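Local structure of uncharacterized protein HI_0666 (Haemophilus influenzae, 7CZO) at residues Leu4-Gly8 against Leu19-Asp23; Val10-Gly14 against Tyr35-Leu40; Arg25-Tyr31 against Phe51-Phe57; Leu63-Leu69 against Asp83-Leu88. The protein is of uncertain individual function but forms the N-terminal domain of a HipA toxin, probably acting within a three-component HipBA toxin-antitoxin regulatory system. One frame throughout, in Å; residues are numbered along the deposited sequence.

Contact 1: residues Leu4-Gly8 against Leu19-Asp23; sequences LVRSG and LLRED
Strand residues 7-8 and 19-22 pair antiparallel in the beta hairpin of strands 7-12 and 15-22, the touching parts (CA 5 to 8 against CA 19 to 23) 159° apart. Before them the chain is kinked at Val5 (phi/psi -121/-114), with cis peptide bonds preceding Leu4 and Val5. Register is set by Ser7 opposite Arg21, a non-hydrogen-bonded pair, and Gly8 opposite Leu20, a hydrogen-bonded pair.

Backbone hydrogen bonds come in two reciprocal couples: Gly8 N to Leu20 O at 2.8 Å and Leu20 N to Gly8 O at 2.9 Å, then Glu22 N to Arg6 O at 2.7 Å and Arg6 N to Glu22 O at 3.1 Å.

Among side chains, Ser7 (chi1 t) accepts a hydrogen bond on OG from Arg21 NE at 3.0 Å; Glu103 also binds Ser7 OG and salt-bridges Arg21. Apolar contact is slight: Val5 CG2 lies 4.0 Å from Asp23 CA.

The chemistry is thus chiefly polar, main-chain pairing supplemented by a Ser-Arg bond whose guanidinium charge is balanced by Glu103.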
loop_
_atom_site.group_PDB
_atom_site.type_symbol
_atom_site.label_atom_id
_atom_site.label_comp_id
_atom_site.label_asym_id
_atom_site.label_seq_id
_atom_site.Cartn_x
_atom_site.Cartn_y
_atom_site.Cartn_z
ATOM N N LEU A 4 -16.561 5.692 1.181
ATOM C CA LEU A 4 -15.505 4.792 0.688
ATOM C C LEU A 4 -14.199 5.621 0.514
ATOM O O LEU A 4 -14.224 6.826 0.728
ATOM C CB LEU A 4 -15.972 4.192 -0.654
ATOM C CG LEU A 4 -17.222 3.303 -0.729
ATOM C CD1 LEU A 4 -17.932 3.473 -2.070
ATOM C CD2 LEU A 4 -16.870 1.837 -0.484
ATOM N N VAL A 5 -13.066 5.025 0.138
ATOM C CA VAL A 5 -12.934 3.592 -0.082
ATOM C C VAL A 5 -11.840 3.096 0.877
ATOM O O VAL A 5 -11.988 3.216 2.103
ATOM C CB VAL A 5 -12.677 3.206 -1.593
ATOM C CG1 VAL A 5 -13.406 1.914 -1.969
ATOM C CG2 VAL A 5 -13.098 4.311 -2.555
ATOM N N ARG A 6 -10.722 2.637 0.321
ATOM C CA ARG A 6 -9.895 1.610 0.942
ATOM C C ARG A 6 -8.657 2.161 1.688
ATOM O O ARG A 6 -7.900 2.978 1.166
ATOM C CB ARG A 6 -9.459 0.628 -0.147
ATOM C CG ARG A 6 -10.585 -0.141 -0.814
ATOM C CD ARG A 6 -11.049 -1.306 0.059
ATOM N NE ARG A 6 -10.354 -2.563 -0.249
ATOM C CZ ARG A 6 -10.507 -3.702 0.430
ATOM N NH1 ARG A 6 -11.328 -3.749 1.470
ATOM N NH2 ARG A 6 -9.830 -4.794 0.079
ATOM N N SER A 7 -8.454 1.676 2.904
ATOM C CA SER A 7 -7.398 2.135 3.756
ATOM C C SER A 7 -6.605 0.928 4.332
ATOM O O SER A 7 -7.192 -0.098 4.668
ATOM C CB SER A 7 -8.019 2.980 4.871
ATOM O OG SER A 7 -7.029 3.525 5.736
ATOM N N GLY A 8 -5.278 1.064 4.452
ATOM C CA GLY A 8 -4.424 0.052 5.094
ATOM C C GLY A 8 -3.439 0.704 6.040
ATOM O O GLY A 8 -2.765 1.666 5.674
ATOM N N LEU A 19 -0.243 5.334 6.651
ATOM C CA LEU A 19 -1.551 4.898 6.109
ATOM C C LEU A 19 -1.549 4.950 4.601
ATOM O O LEU A 19 -1.158 5.941 4.024
ATOM C CB LEU A 19 -2.665 5.819 6.601
ATOM C CG LEU A 19 -2.895 5.846 8.112
ATOM C CD1 LEU A 19 -3.613 7.124 8.507
ATOM C CD2 LEU A 19 -3.685 4.612 8.537
ATOM N N LEU A 20 -1.984 3.890 3.945
ATOM C CA LEU A 20 -2.008 3.890 2.497
ATOM C C LEU A 20 -3.473 3.757 2.117
ATOM O O LEU A 20 -4.121 2.798 2.547
ATOM C CB LEU A 20 -1.186 2.723 1.982
ATOM C CG LEU A 20 -1.284 2.459 0.492
ATOM C CD1 LEU A 20 -0.570 3.508 -0.316
ATOM C CD2 LEU A 20 -0.696 1.093 0.205
ATOM N N ARG A 21 -3.994 4.721 1.349
ATOM C CA ARG A 21 -5.446 4.812 1.091
ATOM C C ARG A 21 -5.624 4.888 -0.367
ATOM O O ARG A 21 -4.750 5.420 -1.053
ATOM C CB ARG A 21 -6.092 6.060 1.702
ATOM C CG ARG A 21 -5.443 6.508 2.997
ATOM C CD ARG A 21 -6.357 7.283 3.913
ATOM N NE ARG A 21 -6.795 6.475 5.053
ATOM C CZ ARG A 21 -7.534 6.940 6.060
ATOM N NH1 ARG A 21 -7.918 8.221 6.076
ATOM N NH2 ARG A 21 -7.887 6.122 7.056
ATOM N N GLU A 22 -6.736 4.324 -0.848
ATOM C CA GLU A 22 -7.167 4.504 -2.242
ATOM C C GLU A 22 -8.556 5.130 -2.294
ATOM O O GLU A 22 -9.414 4.878 -1.420
ATOM C CB GLU A 22 -7.206 3.204 -2.989
ATOM C CG GLU A 22 -7.482 3.368 -4.469
ATOM C CD GLU A 22 -7.908 2.076 -5.150
ATOM O OE1 GLU A 22 -8.302 1.105 -4.449
ATOM O OE2 GLU A 22 -7.872 2.048 -6.404
ATOM N N ASP A 23 -8.738 5.980 -3.308
ATOM C CA ASP A 23 -10.008 6.656 -3.574
ATOM C C ASP A 23 -10.111 6.883 -5.093
ATOM O O ASP A 23 -9.175 6.494 -5.855
ATOM C CB ASP A 23 -10.122 7.956 -2.713
ATOM C CG ASP A 23 -9.213 9.171 -3.209
ATOM O OD1 ASP A 23 -8.583 9.180 -4.341
ATOM O OD2 ASP A 23 -9.161 10.158 -2.407
#

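Contact 2: residues Val10-Gly14 against Tyr35-Leu40; sequences VFLYG and YQGIPL
In this small antiparallel-sheet domain, the end of strand 7-12 meets the irregular loop that joins strand 27-31 to strand 51-53. The contact is apolar, with no hydrogen bond between the segments and only 233 Å² buried, and the backbones stay well apart: the nearest CA atoms, of Leu12 and Leu40, are 7.3 Å from each other. On the strand side, Leu12 (chi1 t, chi2 p) is extended at phi/psi -132/128, whereas Tyr13 turns the chain at 37/45.

Along the loop, Tyr35 comes first, with chi1 t. Its OH donates a hydrogen bond to Ile38 O at 2.7 Å, closing the bend through Gln36 and Gly37, and lies 4.1 Å from Leu12 CD2. Gly37, at phi/psi 164/-178, sits so close to the Tyr35 ring that a CB would clash with Tyr35 CZ. Ile38 (t, t) points toward the strand: its CG2 is 4.4 Å from Leu12 CD2 and meets the edge of the Tyr13 ring, 4.1 Å from CE2. The CA-to-CB bond of Pro39 points away, though its O is 4.2 Å from Leu12 CD2. Leu40, whose N is hydrogen-bonded to Tyr31 OH, has chi1 t and chi2 p and also packs on Tyr59 and Phe60 of helix 58-62. It completes the contact where its CD1 approaches Leu12 CD2 to 3.9 Å.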
loop_
_atom_site.group_PDB
_atom_site.type_symbol
_atom_site.label_atom_id
_atom_site.label_comp_id
_atom_site.label_asym_id
_atom_site.label_seq_id
_atom_site.Cartn_x
_atom_site.Cartn_y
_atom_site.Cartn_z
ATOM N N VAL A 10 0.061 0.758 7.799
ATOM C CA VAL A 10 1.342 0.331 7.285
ATOM C C VAL A 10 2.321 0.196 8.412
ATOM O O VAL A 10 2.585 1.156 9.134
ATOM C CB VAL A 10 1.873 1.358 6.280
ATOM C CG1 VAL A 10 3.354 1.126 5.981
ATOM C CG2 VAL A 10 1.009 1.312 5.001
ATOM N N PHE A 11 2.863 -1.006 8.539
ATOM C CA PHE A 11 3.851 -1.341 9.555
ATOM C C PHE A 11 5.198 -1.638 8.880
ATOM O O PHE A 11 5.223 -2.223 7.812
ATOM C CB PHE A 11 3.388 -2.580 10.320
ATOM C CG PHE A 11 2.165 -2.372 11.148
ATOM C CD1 PHE A 11 0.902 -2.521 10.600
ATOM C CD2 PHE A 11 2.265 -2.021 12.493
ATOM C CE1 PHE A 11 -0.243 -2.338 11.371
ATOM C CE2 PHE A 11 1.125 -1.839 13.274
ATOM C CZ PHE A 11 -0.131 -2.002 12.703
ATOM N N LEU A 12 6.288 -1.203 9.508
ATOM C CA LEU A 12 7.696 -1.459 9.081
ATOM C C LEU A 12 8.539 -1.959 10.304
ATOM O O LEU A 12 8.490 -1.389 11.405
ATOM C CB LEU A 12 8.276 -0.188 8.552
ATOM C CG LEU A 12 9.630 -0.235 7.884
ATOM C CD1 LEU A 12 9.683 -1.272 6.777
ATOM C CD2 LEU A 12 9.930 1.157 7.323
ATOM N N TYR A 13 9.233 -3.077 10.141
ATOM C CA TYR A 13 9.883 -3.765 11.261
ATOM C C TYR A 13 9.077 -3.716 12.552
ATOM O O TYR A 13 9.657 -3.463 13.621
ATOM C CB TYR A 13 11.278 -3.175 11.550
ATOM C CG TYR A 13 12.126 -2.992 10.306
ATOM C CD1 TYR A 13 12.597 -4.063 9.577
ATOM C CD2 TYR A 13 12.448 -1.760 9.883
ATOM C CE1 TYR A 13 13.387 -3.854 8.454
ATOM C CE2 TYR A 13 13.190 -1.548 8.760
ATOM C CZ TYR A 13 13.670 -2.589 8.050
ATOM O OH TYR A 13 14.411 -2.303 6.888
ATOM N N GLY A 14 7.771 -3.964 12.468
ATOM C CA GLY A 14 6.932 -4.145 13.665
ATOM C C GLY A 14 6.151 -2.904 14.093
ATOM O O GLY A 14 5.171 -3.012 14.828
ATOM N N TYR A 35 6.082 9.885 13.570
ATOM C CA TYR A 35 7.041 8.945 13.038
ATOM C C TYR A 35 8.203 9.746 12.553
ATOM O O TYR A 35 8.170 10.383 11.487
ATOM C CB TYR A 35 6.480 8.071 11.920
ATOM C CG TYR A 35 7.457 7.001 11.475
ATOM C CD1 TYR A 35 7.620 5.831 12.225
ATOM C CD2 TYR A 35 8.213 7.147 10.309
ATOM C CE1 TYR A 35 8.499 4.835 11.829
ATOM C CE2 TYR A 35 9.110 6.160 9.912
ATOM C CZ TYR A 35 9.247 4.993 10.675
ATOM O OH TYR A 35 10.147 3.989 10.305
ATOM N N GLN A 36 9.189 9.795 13.426
ATOM C CA GLN A 36 10.543 10.036 13.044
ATOM C C GLN A 36 11.071 8.620 13.178
ATOM O O GLN A 36 10.737 7.916 14.143
ATOM C CB GLN A 36 11.218 11.028 13.992
ATOM C CG GLN A 36 12.431 11.721 13.380
ATOM C CD GLN A 36 13.723 10.895 13.442
ATOM O OE1 GLN A 36 13.721 9.692 13.751
ATOM N NE2 GLN A 36 14.841 11.551 13.151
ATOM N N GLY A 37 11.855 8.194 12.195
ATOM C CA GLY A 37 12.221 6.795 12.076
ATOM C C GLY A 37 12.770 6.562 10.683
ATOM O O GLY A 37 12.896 7.513 9.869
ATOM N N ILE A 38 13.112 5.306 10.398
ATOM C CA ILE A 38 13.782 5.006 9.131
ATOM C C ILE A 38 12.745 5.095 8.022
ATOM O O ILE A 38 11.620 4.571 8.176
ATOM C CB ILE A 38 14.487 3.634 9.160
ATOM C CG1 ILE A 38 15.290 3.440 7.877
ATOM C CG2 ILE A 38 13.520 2.477 9.396
ATOM C CD1 ILE A 38 16.083 2.144 7.845
ATOM N N PRO A 39 13.078 5.805 6.929
ATOM C CA PRO A 39 12.078 5.915 5.845
ATOM C C PRO A 39 11.709 4.585 5.189
ATOM O O PRO A 39 12.497 3.640 5.184
ATOM C CB PRO A 39 12.746 6.862 4.865
ATOM C CG PRO A 39 13.563 7.760 5.773
ATOM C CD PRO A 39 14.136 6.821 6.791
ATOM N N LEU A 40 10.485 4.493 4.689
ATOM C CA LEU A 40 10.029 3.261 4.034
ATOM C C LEU A 40 10.826 3.019 2.733
ATOM O O LEU A 40 11.175 1.892 2.380
ATOM C CB LEU A 40 8.523 3.339 3.778
ATOM C CG LEU A 40 7.874 2.158 3.065
ATOM C CD1 LEU A 40 7.862 0.981 4.006
ATOM C CD2 LEU A 40 6.459 2.497 2.638
#

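Contact 3: residues Arg25-Tyr31 against Phe51-Phe57; sequences RGFHFSY and FHSDTLF
Strand 27-31 pairs antiparallel with the short, weakly bonded strand 51-53 at one edge of the sheet; their axes approach to 4.8 Å at 168°.

Phe27 and Ser53 form the well-made hydrogen-bonded pair, Phe27 N to Ser53 O at 2.7 Å and Ser53 N to Phe27 O at 2.8 Å. Pairing is looser at Phe29 and Phe51: Phe51 N donates to Phe29 O at 2.8 Å, but Phe29 N to Phe51 O is weak at 3.2 Å. His28 ND1 and His52 ND1 share a hydrogen bond of 3.0 Å, while His28 NE2 binds Asp23. Ser53 OG donates to Thr55 O at 2.9 Å, and Leu56 N is hydrogen-bonded to Glu81.

Gly26, at phi/psi 153/-130, has no room for a CB beside Ser53 O. Phe57 CE2 (chi1 m) packs 3.7 Å from CB of Phe27 (chi1 m) and 3.9 Å from CB of Phe29 (chi1 t). Leu56 CB covers a face of the Phe27 ring in a CH-pi contact, 4.2 Å from its centroid.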
loop_
_atom_site.group_PDB
_atom_site.type_symbol
_atom_site.label_atom_id
_atom_site.label_comp_id
_atom_site.label_asym_id
_atom_site.label_seq_id
_atom_site.Cartn_x
_atom_site.Cartn_y
_atom_site.Cartn_z
ATOM N N ARG A 25 -9.681 9.371 -6.980
ATOM C CA ARG A 25 -8.542 10.083 -7.573
ATOM C C ARG A 25 -7.301 9.204 -7.621
ATOM O O ARG A 25 -6.538 9.250 -8.584
ATOM C CB ARG A 25 -8.254 11.377 -6.810
ATOM C CG ARG A 25 -8.720 12.599 -7.557
ATOM C CD ARG A 25 -8.450 13.840 -6.758
ATOM N NE ARG A 25 -9.404 13.941 -5.671
ATOM C CZ ARG A 25 -10.647 14.387 -5.809
ATOM N NH1 ARG A 25 -11.072 14.744 -6.997
ATOM N NH2 ARG A 25 -11.473 14.462 -4.764
ATOM N N GLY A 26 -7.079 8.410 -6.573
ATOM C CA GLY A 26 -5.988 7.435 -6.599
ATOM C C GLY A 26 -5.443 7.093 -5.235
ATOM O O GLY A 26 -6.200 6.804 -4.301
ATOM N N PHE A 27 -4.125 7.157 -5.120
ATOM C CA PHE A 27 -3.392 6.567 -3.986
ATOM C C PHE A 27 -2.639 7.550 -3.097
ATOM O O PHE A 27 -1.966 8.466 -3.562
ATOM C CB PHE A 27 -2.428 5.537 -4.540
ATOM C CG PHE A 27 -3.114 4.504 -5.370
ATOM C CD1 PHE A 27 -3.890 3.508 -4.760
ATOM C CD2 PHE A 27 -3.049 4.555 -6.753
ATOM C CE1 PHE A 27 -4.555 2.569 -5.518
ATOM C CE2 PHE A 27 -3.719 3.619 -7.522
ATOM C CZ PHE A 27 -4.472 2.625 -6.904
ATOM N N HIS A 28 -2.708 7.311 -1.808
ATOM C CA HIS A 28 -2.264 8.277 -0.836
ATOM C C HIS A 28 -1.504 7.552 0.221
ATOM O O HIS A 28 -2.077 6.804 0.979
ATOM C CB HIS A 28 -3.495 8.998 -0.261
ATOM C CG HIS A 28 -4.455 9.413 -1.337
ATOM N ND1 HIS A 28 -4.095 10.274 -2.352
ATOM C CD2 HIS A 28 -5.716 9.016 -1.615
ATOM C CE1 HIS A 28 -5.099 10.416 -3.189
ATOM N NE2 HIS A 28 -6.090 9.654 -2.769
ATOM N N PHE A 29 -0.200 7.751 0.241
ATOM C CA PHE A 29 0.598 7.309 1.351
ATOM C C PHE A 29 0.909 8.504 2.213
ATOM O O PHE A 29 1.249 9.555 1.679
ATOM C CB PHE A 29 1.908 6.659 0.889
ATOM C CG PHE A 29 2.817 6.309 2.034
ATOM C CD1 PHE A 29 2.363 5.469 3.057
ATOM C CD2 PHE A 29 4.080 6.853 2.131
ATOM C CE1 PHE A 29 3.146 5.163 4.151
ATOM C CE2 PHE A 29 4.874 6.552 3.214
ATOM C CZ PHE A 29 4.404 5.702 4.224
ATOM N N SER A 30 0.848 8.322 3.534
ATOM C CA SER A 30 1.243 9.353 4.481
ATOM C C SER A 30 1.854 8.762 5.745
ATOM O O SER A 30 1.387 7.733 6.243
ATOM C CB SER A 30 0.036 10.209 4.877
ATOM O OG SER A 30 -0.944 9.439 5.576
ATOM N N TYR A 31 2.901 9.413 6.255
ATOM C CA TYR A 31 3.591 8.972 7.485
ATOM C C TYR A 31 2.851 9.479 8.718
ATOM O O TYR A 31 2.469 10.625 8.772
ATOM C CB TYR A 31 5.021 9.556 7.534
ATOM C CG TYR A 31 6.049 8.878 6.664
ATOM C CD1 TYR A 31 6.485 7.596 6.965
ATOM C CD2 TYR A 31 6.604 9.519 5.573
ATOM C CE1 TYR A 31 7.427 6.966 6.199
ATOM C CE2 TYR A 31 7.540 8.885 4.759
ATOM C CZ TYR A 31 7.952 7.607 5.095
ATOM O OH TYR A 31 8.905 6.941 4.349
ATOM N N PHE A 51 2.057 11.983 0.437
ATOM C CA PHE A 51 2.259 11.730 -0.970
ATOM C C PHE A 51 0.919 11.282 -1.573
ATOM O O PHE A 51 0.066 10.676 -0.901
ATOM C CB PHE A 51 3.289 10.613 -1.193
ATOM C CG PHE A 51 4.536 10.751 -0.367
ATOM C CD1 PHE A 51 4.588 10.238 0.912
ATOM C CD2 PHE A 51 5.649 11.382 -0.874
ATOM C CE1 PHE A 51 5.701 10.385 1.683
ATOM C CE2 PHE A 51 6.773 11.534 -0.109
ATOM C CZ PHE A 51 6.788 11.049 1.175
ATOM N N HIS A 52 0.755 11.582 -2.859
ATOM C CA HIS A 52 -0.514 11.413 -3.563
ATOM C C HIS A 52 -0.144 11.022 -4.951
ATOM O O HIS A 52 0.796 11.581 -5.484
ATOM C CB HIS A 52 -1.266 12.724 -3.650
ATOM C CG HIS A 52 -1.662 13.296 -2.329
ATOM N ND1 HIS A 52 -2.516 12.651 -1.460
ATOM C CD2 HIS A 52 -1.358 14.480 -1.745
ATOM C CE1 HIS A 52 -2.703 13.402 -0.384
ATOM N NE2 HIS A 52 -2.003 14.515 -0.529
ATOM N N SER A 53 -0.851 10.062 -5.544
ATOM C CA SER A 53 -0.614 9.755 -6.960
ATOM C C SER A 53 -1.880 9.221 -7.599
ATOM O O SER A 53 -2.803 8.770 -6.910
ATOM C CB SER A 53 0.542 8.765 -7.098
ATOM O OG SER A 53 0.876 8.532 -8.453
ATOM N N ASP A 54 -1.951 9.310 -8.915
ATOM C CA ASP A 54 -3.116 8.776 -9.620
ATOM C C ASP A 54 -2.852 7.325 -9.995
ATOM O O ASP A 54 -3.725 6.647 -10.495
ATOM C CB ASP A 54 -3.491 9.623 -10.848
ATOM C CG ASP A 54 -2.363 9.739 -11.863
ATOM O OD1 ASP A 54 -1.255 9.200 -11.610
ATOM O OD2 ASP A 54 -2.594 10.371 -12.923
ATOM N N THR A 55 -1.641 6.849 -9.775
ATOM C CA THR A 55 -1.387 5.434 -9.941
ATOM C C THR A 55 -0.477 4.929 -8.848
ATOM O O THR A 55 0.422 5.647 -8.378
ATOM C CB THR A 55 -0.644 5.145 -11.215
ATOM O OG1 THR A 55 0.616 5.785 -11.100
ATOM C CG2 THR A 55 -1.411 5.660 -12.431
ATOM N N LEU A 56 -0.704 3.667 -8.500
ATOM C CA LEU A 56 -0.067 3.033 -7.386
ATOM C C LEU A 56 1.434 3.338 -7.349
ATOM O O LEU A 56 2.230 2.946 -8.211
ATOM C CB LEU A 56 -0.333 1.510 -7.450
ATOM C CG LEU A 56 0.301 0.696 -6.321
ATOM C CD1 LEU A 56 -0.309 1.040 -4.965
ATOM C CD2 LEU A 56 0.198 -0.781 -6.614
ATOM N N PHE A 57 1.825 4.052 -6.320
ATOM C CA PHE A 57 3.232 4.270 -6.062
ATOM C C PHE A 57 4.097 3.086 -6.514
ATOM O O PHE A 57 3.926 1.972 -6.070
ATOM C CB PHE A 57 3.402 4.508 -4.575
ATOM C CG PHE A 57 2.575 5.669 -4.057
ATOM C CD1 PHE A 57 2.916 6.958 -4.371
ATOM C CD2 PHE A 57 1.465 5.457 -3.285
ATOM C CE1 PHE A 57 2.183 8.017 -3.915
ATOM C CE2 PHE A 57 0.722 6.511 -2.821
ATOM C CZ PHE A 57 1.079 7.800 -3.146
#

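Contact 4: residues Leu63-Leu69 against Asp83-Leu88; sequences LVPEGWL and DMFRFL
Phe87, Trp68 and Val64 carry most of the 414 Å² buried in this plain apolar packing, where the turn leading into helix 66-70 and the start of that helix pack against helix 82-91. Val64 (phi/psi -75/126) and Pro65 (-67/138) are extended before the helix, whereas Asp83-Leu88 is helical; the closest CA atoms, of Val64 and Leu88, are 7.0 Å apart.

Phe87 (chi1 171°) points toward the other segment. Its CZ lies 3.3 Å from CD of Pro65, the helix N-cap residue, and its CD1 sits over one face of the Trp68 indole, 3.6 Å from NE1. The planes meet at 48°, an oblique pairing.

Trp68 (chi1 176°, chi2 90°) reaches across to helix 82-91, with CZ3 3.9 Å from Met84 CG and CH2 3.9 Å from Asp83 O. Val64 (chi1 t) places CG2 3.6 Å from Met84 CE and 4.0 Å from Leu88 CD2.

Met84 and Leu88 also touch Ala61 and Phe60 of helix 58-62, respectively, while Phe85 packs on Leu20 and Glu22 of strand 15-22.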
loop_
_atom_site.group_PDB
_atom_site.type_symbol
_atom_site.label_atom_id
_atom_site.label_comp_id
_atom_site.label_asym_id
_atom_site.label_seq_id
_atom_site.Cartn_x
_atom_site.Cartn_y
_atom_site.Cartn_z
ATOM N N LEU A 63 6.113 -4.348 -4.280
ATOM C CA LEU A 63 5.958 -5.367 -3.220
ATOM C C LEU A 63 5.106 -6.531 -3.649
ATOM O O LEU A 63 5.031 -7.529 -2.960
ATOM C CB LEU A 63 5.305 -4.765 -1.959
ATOM C CG LEU A 63 6.039 -3.577 -1.319
ATOM C CD1 LEU A 63 5.545 -3.178 0.058
ATOM C CD2 LEU A 63 7.515 -3.885 -1.232
ATOM N N VAL A 64 4.433 -6.408 -4.767
ATOM C CA VAL A 64 3.594 -7.483 -5.252
ATOM C C VAL A 64 4.480 -8.611 -5.835
ATOM O O VAL A 64 5.312 -8.362 -6.705
ATOM C CB VAL A 64 2.627 -6.951 -6.313
ATOM C CG1 VAL A 64 1.795 -8.091 -6.885
ATOM C CG2 VAL A 64 1.743 -5.882 -5.697
ATOM N N PRO A 65 4.305 -9.853 -5.357
ATOM C CA PRO A 65 5.220 -10.867 -5.856
ATOM C C PRO A 65 5.029 -11.173 -7.339
ATOM O O PRO A 65 3.895 -11.276 -7.822
ATOM C CB PRO A 65 4.885 -12.107 -4.995
ATOM C CG PRO A 65 4.224 -11.562 -3.783
ATOM C CD PRO A 65 3.424 -10.391 -4.306
ATOM N N GLU A 66 6.158 -11.324 -8.030
ATOM C CA GLU A 66 6.221 -11.778 -9.411
ATOM C C GLU A 66 5.268 -12.902 -9.629
ATOM O O GLU A 66 4.396 -12.830 -10.463
ATOM C CB GLU A 66 7.624 -12.268 -9.707
ATOM C CG GLU A 66 8.550 -11.131 -10.078
ATOM C CD GLU A 66 9.997 -11.544 -10.130
ATOM O OE1 GLU A 66 10.266 -12.772 -10.156
ATOM O OE2 GLU A 66 10.855 -10.623 -10.131
ATOM N N GLY A 67 5.425 -13.929 -8.816
ATOM C CA GLY A 67 4.557 -15.072 -8.852
ATOM C C GLY A 67 3.083 -14.818 -9.034
ATOM O O GLY A 67 2.411 -15.584 -9.721
ATOM N N TRP A 68 2.563 -13.775 -8.408
ATOM C CA TRP A 68 1.127 -13.487 -8.495
ATOM C C TRP A 68 0.798 -12.737 -9.795
ATOM O O TRP A 68 -0.304 -12.841 -10.331
ATOM C CB TRP A 68 0.712 -12.641 -7.308
ATOM C CG TRP A 68 -0.685 -12.199 -7.319
ATOM C CD1 TRP A 68 -1.745 -12.850 -6.788
ATOM C CD2 TRP A 68 -1.184 -10.963 -7.822
ATOM N NE1 TRP A 68 -2.886 -12.114 -6.948
ATOM C CE2 TRP A 68 -2.567 -10.941 -7.576
ATOM C CE3 TRP A 68 -0.593 -9.863 -8.440
ATOM C CZ2 TRP A 68 -3.384 -9.870 -7.956
ATOM C CZ3 TRP A 68 -1.408 -8.798 -8.820
ATOM C CH2 TRP A 68 -2.784 -8.816 -8.571
ATOM N N LEU A 69 1.747 -11.949 -10.273
ATOM C CA LEU A 69 1.600 -11.319 -11.561
ATOM C C LEU A 69 1.647 -12.390 -12.657
ATOM O O LEU A 69 0.701 -12.478 -13.432
ATOM C CB LEU A 69 2.690 -10.266 -11.766
ATOM C CG LEU A 69 2.699 -9.137 -10.718
ATOM C CD1 LEU A 69 3.994 -8.334 -10.850
ATOM C CD2 LEU A 69 1.464 -8.231 -10.779
ATOM N N ASP A 83 -6.352 -3.770 -8.368
ATOM C CA ASP A 83 -6.187 -5.210 -8.151
ATOM C C ASP A 83 -4.965 -5.472 -7.342
ATOM O O ASP A 83 -4.959 -6.350 -6.499
ATOM C CB ASP A 83 -6.114 -5.971 -9.475
ATOM C CG ASP A 83 -7.492 -6.178 -10.082
ATOM O OD1 ASP A 83 -8.467 -6.267 -9.275
ATOM O OD2 ASP A 83 -7.590 -6.236 -11.336
ATOM N N MET A 84 -3.944 -4.678 -7.609
ATOM C CA MET A 84 -2.714 -4.664 -6.836
ATOM C C MET A 84 -2.864 -4.106 -5.437
ATOM O O MET A 84 -2.388 -4.718 -4.492
ATOM C CB MET A 84 -1.638 -3.938 -7.639
ATOM C CG MET A 84 -1.163 -4.893 -8.703
ATOM S SD MET A 84 0.129 -4.327 -9.754
ATOM C CE MET A 84 1.435 -3.825 -8.656
ATOM N N PHE A 85 -3.554 -2.981 -5.289
ATOM C CA PHE A 85 -3.828 -2.435 -3.969
ATOM C C PHE A 85 -4.665 -3.426 -3.194
ATOM O O PHE A 85 -4.535 -3.530 -1.991
ATOM C CB PHE A 85 -4.561 -1.081 -4.056
ATOM C CG PHE A 85 -4.843 -0.453 -2.701
ATOM C CD1 PHE A 85 -3.820 0.076 -1.948
ATOM C CD2 PHE A 85 -6.112 -0.405 -2.195
ATOM C CE1 PHE A 85 -4.050 0.643 -0.714
ATOM C CE2 PHE A 85 -6.353 0.179 -0.954
ATOM C CZ PHE A 85 -5.321 0.715 -0.212
ATOM N N ARG A 86 -5.531 -4.163 -3.877
ATOM C CA ARG A 86 -6.343 -5.147 -3.162
ATOM C C ARG A 86 -5.423 -6.287 -2.661
ATOM O O ARG A 86 -5.530 -6.730 -1.534
ATOM C CB ARG A 86 -7.463 -5.675 -4.057
ATOM C CG ARG A 86 -8.715 -6.126 -3.322
ATOM C CD ARG A 86 -9.796 -6.696 -4.265
ATOM N NE ARG A 86 -9.748 -6.181 -5.649
ATOM C CZ ARG A 86 -10.081 -4.944 -6.038
ATOM N NH1 ARG A 86 -10.493 -4.030 -5.159
ATOM N NH2 ARG A 86 -9.979 -4.608 -7.325
ATOM N N PHE A 87 -4.495 -6.734 -3.495
ATOM C CA PHE A 87 -3.602 -7.793 -3.106
ATOM C C PHE A 87 -2.803 -7.338 -1.899
ATOM O O PHE A 87 -2.754 -8.020 -0.868
ATOM C CB PHE A 87 -2.666 -8.131 -4.224
ATOM C CG PHE A 87 -1.593 -9.060 -3.811
ATOM C CD1 PHE A 87 -1.719 -10.412 -4.017
ATOM C CD2 PHE A 87 -0.460 -8.582 -3.195
ATOM C CE1 PHE A 87 -0.724 -11.281 -3.610
ATOM C CE2 PHE A 87 0.552 -9.443 -2.783
ATOM C CZ PHE A 87 0.411 -10.794 -2.990
ATOM N N LEU A 88 -2.223 -6.147 -1.989
ATOM C CA LEU A 88 -1.513 -5.604 -0.820
ATOM C C LEU A 88 -2.358 -5.717 0.437
ATOM O O LEU A 88 -1.853 -6.140 1.469
ATOM C CB LEU A 88 -1.036 -4.157 -1.042
ATOM C CG LEU A 88 0.027 -4.135 -2.153
ATOM C CD1 LEU A 88 0.424 -2.712 -2.483
ATOM C CD2 LEU A 88 1.227 -4.999 -1.785
#

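The antiparallel sheet unites contacts 1, 2 and 3. Contacts 1 and 3, with centres 9 Å apart, adjoin across strands 15-22 and 27-31, where Arg21 N lies 2.9 Å from His28 O and Leu19 N 2.9 Å from Ser30 O, both probable hydrogen bonds. Contact 2 shares strand 7-12 with contact 1; Val10 CG2 packs 4.0 Å from Leu20 CB. It reaches contact 3 through Tyr31 OH, 2.9 Å from Leu40 N. Phe85 brings contact 4 to the sheet: its CE2 lies 3.2 Å from Arg6 CB and its CB 3.9 Å from Phe27 CE1. Contacts 2 and 4 do not touch, their nearest atoms being about 6 Å apart.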